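Local coordinates for protein 433aa long hypothetical phosphoribosylglycinamide formyl transferase (Pyrococcus horikoshii, PDB 2DWC) that is of unestablished function but belongs to the ATP-grasp family and holds adenosine-5'-diphosphate in a pocket, at residues K21-G26 / V46-Y51. Residues are numbered along the deposited sequence; the frame is centred on the assembly and turned at random.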
# COMPACT_ATOMS: atom_id res chain seq x y z
N LYS B 21 -4.51 -3.36 18.48
CA LYS B 21 -5.74 -3.57 17.68
C LYS B 21 -6.48 -2.25 17.45
O LYS B 21 -6.60 -1.43 18.37
CB LYS B 21 -6.68 -4.53 18.47
CG LYS B 21 -7.98 -4.89 17.70
CD LYS B 21 -8.93 -5.63 18.67
CE LYS B 21 -8.32 -6.96 19.07
NZ LYS B 21 -9.23 -7.70 20.03
N ILE B 22 -6.88 -2.01 16.21
CA ILE B 22 -7.70 -0.82 15.96
C ILE B 22 -9.10 -1.27 15.60
O ILE B 22 -9.27 -2.36 15.07
CB ILE B 22 -7.15 0.03 14.80
CG1 ILE B 22 -7.10 -0.79 13.48
CG2 ILE B 22 -5.76 0.59 15.21
CD1 ILE B 22 -6.64 0.09 12.28
N LEU B 23 -10.10 -0.43 15.91
CA LEU B 23 -11.49 -0.73 15.63
C LEU B 23 -11.97 0.40 14.70
O LEU B 23 -12.05 1.56 15.12
CB LEU B 23 -12.32 -0.73 16.95
CG LEU B 23 -13.79 -1.08 16.72
CD1 LEU B 23 -13.95 -2.52 16.22
CD2 LEU B 23 -14.53 -0.88 18.05
N LEU B 24 -12.22 0.03 13.44
CA LEU B 24 -12.69 1.01 12.45
C LEU B 24 -14.23 1.10 12.50
O LEU B 24 -14.89 0.10 12.29
CB LEU B 24 -12.28 0.56 11.04
CG LEU B 24 -10.75 0.50 10.87
CD1 LEU B 24 -10.45 -0.08 9.49
CD2 LEU B 24 -10.14 1.92 10.92
N LEU B 25 -14.78 2.27 12.85
CA LEU B 25 -16.26 2.42 12.83
C LEU B 25 -16.55 3.09 11.50
O LEU B 25 -16.49 4.33 11.36
CB LEU B 25 -16.72 3.24 14.03
CG LEU B 25 -16.35 2.57 15.37
CD1 LEU B 25 -17.02 3.42 16.53
CD2 LEU B 25 -16.83 1.08 15.49
N GLY B 26 -16.91 2.27 10.49
CA GLY B 26 -17.07 2.78 9.14
C GLY B 26 -15.97 2.09 8.36
O GLY B 26 -14.77 2.23 8.68
N VAL B 46 -10.10 -4.60 13.27
CA VAL B 46 -11.47 -5.08 13.34
C VAL B 46 -12.25 -3.94 12.66
O VAL B 46 -12.10 -2.77 13.02
CB VAL B 46 -11.92 -5.26 14.77
CG1 VAL B 46 -13.39 -5.66 14.79
CG2 VAL B 46 -11.11 -6.35 15.39
N ALA B 47 -13.05 -4.31 11.65
CA ALA B 47 -13.78 -3.32 10.86
C ALA B 47 -15.28 -3.46 11.07
O ALA B 47 -15.81 -4.56 10.95
CB ALA B 47 -13.44 -3.57 9.36
N VAL B 48 -15.94 -2.34 11.30
CA VAL B 48 -17.39 -2.33 11.54
C VAL B 48 -18.11 -1.47 10.52
O VAL B 48 -17.61 -0.40 10.11
CB VAL B 48 -17.67 -1.71 12.96
CG1 VAL B 48 -19.19 -1.80 13.35
CG2 VAL B 48 -16.80 -2.46 14.01
N ASP B 49 -19.28 -1.92 10.09
CA ASP B 49 -20.10 -1.08 9.23
C ASP B 49 -21.52 -1.65 9.19
O ASP B 49 -21.81 -2.64 9.87
CB ASP B 49 -19.52 -0.93 7.81
CG ASP B 49 -19.86 0.43 7.19
OD1 ASP B 49 -21.04 0.90 7.28
OD2 ASP B 49 -18.96 1.04 6.54
N ARG B 50 -22.41 -1.00 8.44
CA ARG B 50 -23.80 -1.44 8.40
C ARG B 50 -24.09 -2.50 7.36
O ARG B 50 -25.24 -3.00 7.28
CB ARG B 50 -24.75 -0.23 8.16
CG ARG B 50 -24.47 0.44 6.85
CD ARG B 50 -25.27 1.76 6.72
NE ARG B 50 -26.70 1.56 6.89
CZ ARG B 50 -27.48 0.89 6.03
NH1 ARG B 50 -26.96 0.34 4.93
NH2 ARG B 50 -28.78 0.82 6.25
N TYR B 51 -23.07 -2.85 6.56
CA TYR B 51 -23.28 -3.90 5.56
C TYR B 51 -22.06 -4.78 5.56
O TYR B 51 -21.02 -4.36 6.05
CB TYR B 51 -23.53 -3.29 4.18
CG TYR B 51 -22.38 -2.54 3.57
CD1 TYR B 51 -21.59 -3.11 2.56
CD2 TYR B 51 -22.09 -1.22 3.97
CE1 TYR B 51 -20.55 -2.40 1.96
CE2 TYR B 51 -21.04 -0.49 3.37
CZ TYR B 51 -20.29 -1.10 2.37
OH TYR B 51 -19.26 -0.39 1.78
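Leu23 sets one methyl against two valines of the parallel neighbour strand: its CD1 lies 3.5 Å from CG1 of Val46, tighter than usual for two carbons, and 3.6 Å from CG2 of Val48. CG of Leu23 stands anti to the backbone N (chi1 -179°), which carries the end of the side chain over to strand 44-49. Leu25, with CG beside its N (chi1 -61°), runs alongside Val48, its CD2 3.8 Å from Val48 CG2. The aliphatic part of Lys21 passes Val46, CD to CG2 4.0 Å, before NZ reaches a salt bridge with Glu81. Helix 71-81 packs on this face, whereas Leu24 points to the other face, against helix 29-40. Four backbone hydrogen bonds form the parallel ladder: Val46 N to Ile22 O, Leu24 N to Val46 O, Val48 N to Leu24 O, and Gly26 N to Val48 O at 2.8 Å, the last tilted 28° from the carbonyl plane. These are neighbouring strands of a Rossmann-type beta-alpha-beta unit, and Gly26 probably opens its glycine-rich turn. Asp49 brings OD2 to 3.7 Å from Gly26 CA and accepts a hydrogen bond from Ser27 N there, while OD1 takes one from Arg50 N through its anti lone pair. Leucine and valine branches thus make one strand face apolar, the charge of Lys21 going to Glu81 at its edge, and one carboxylate ties together the backbones where both strands end.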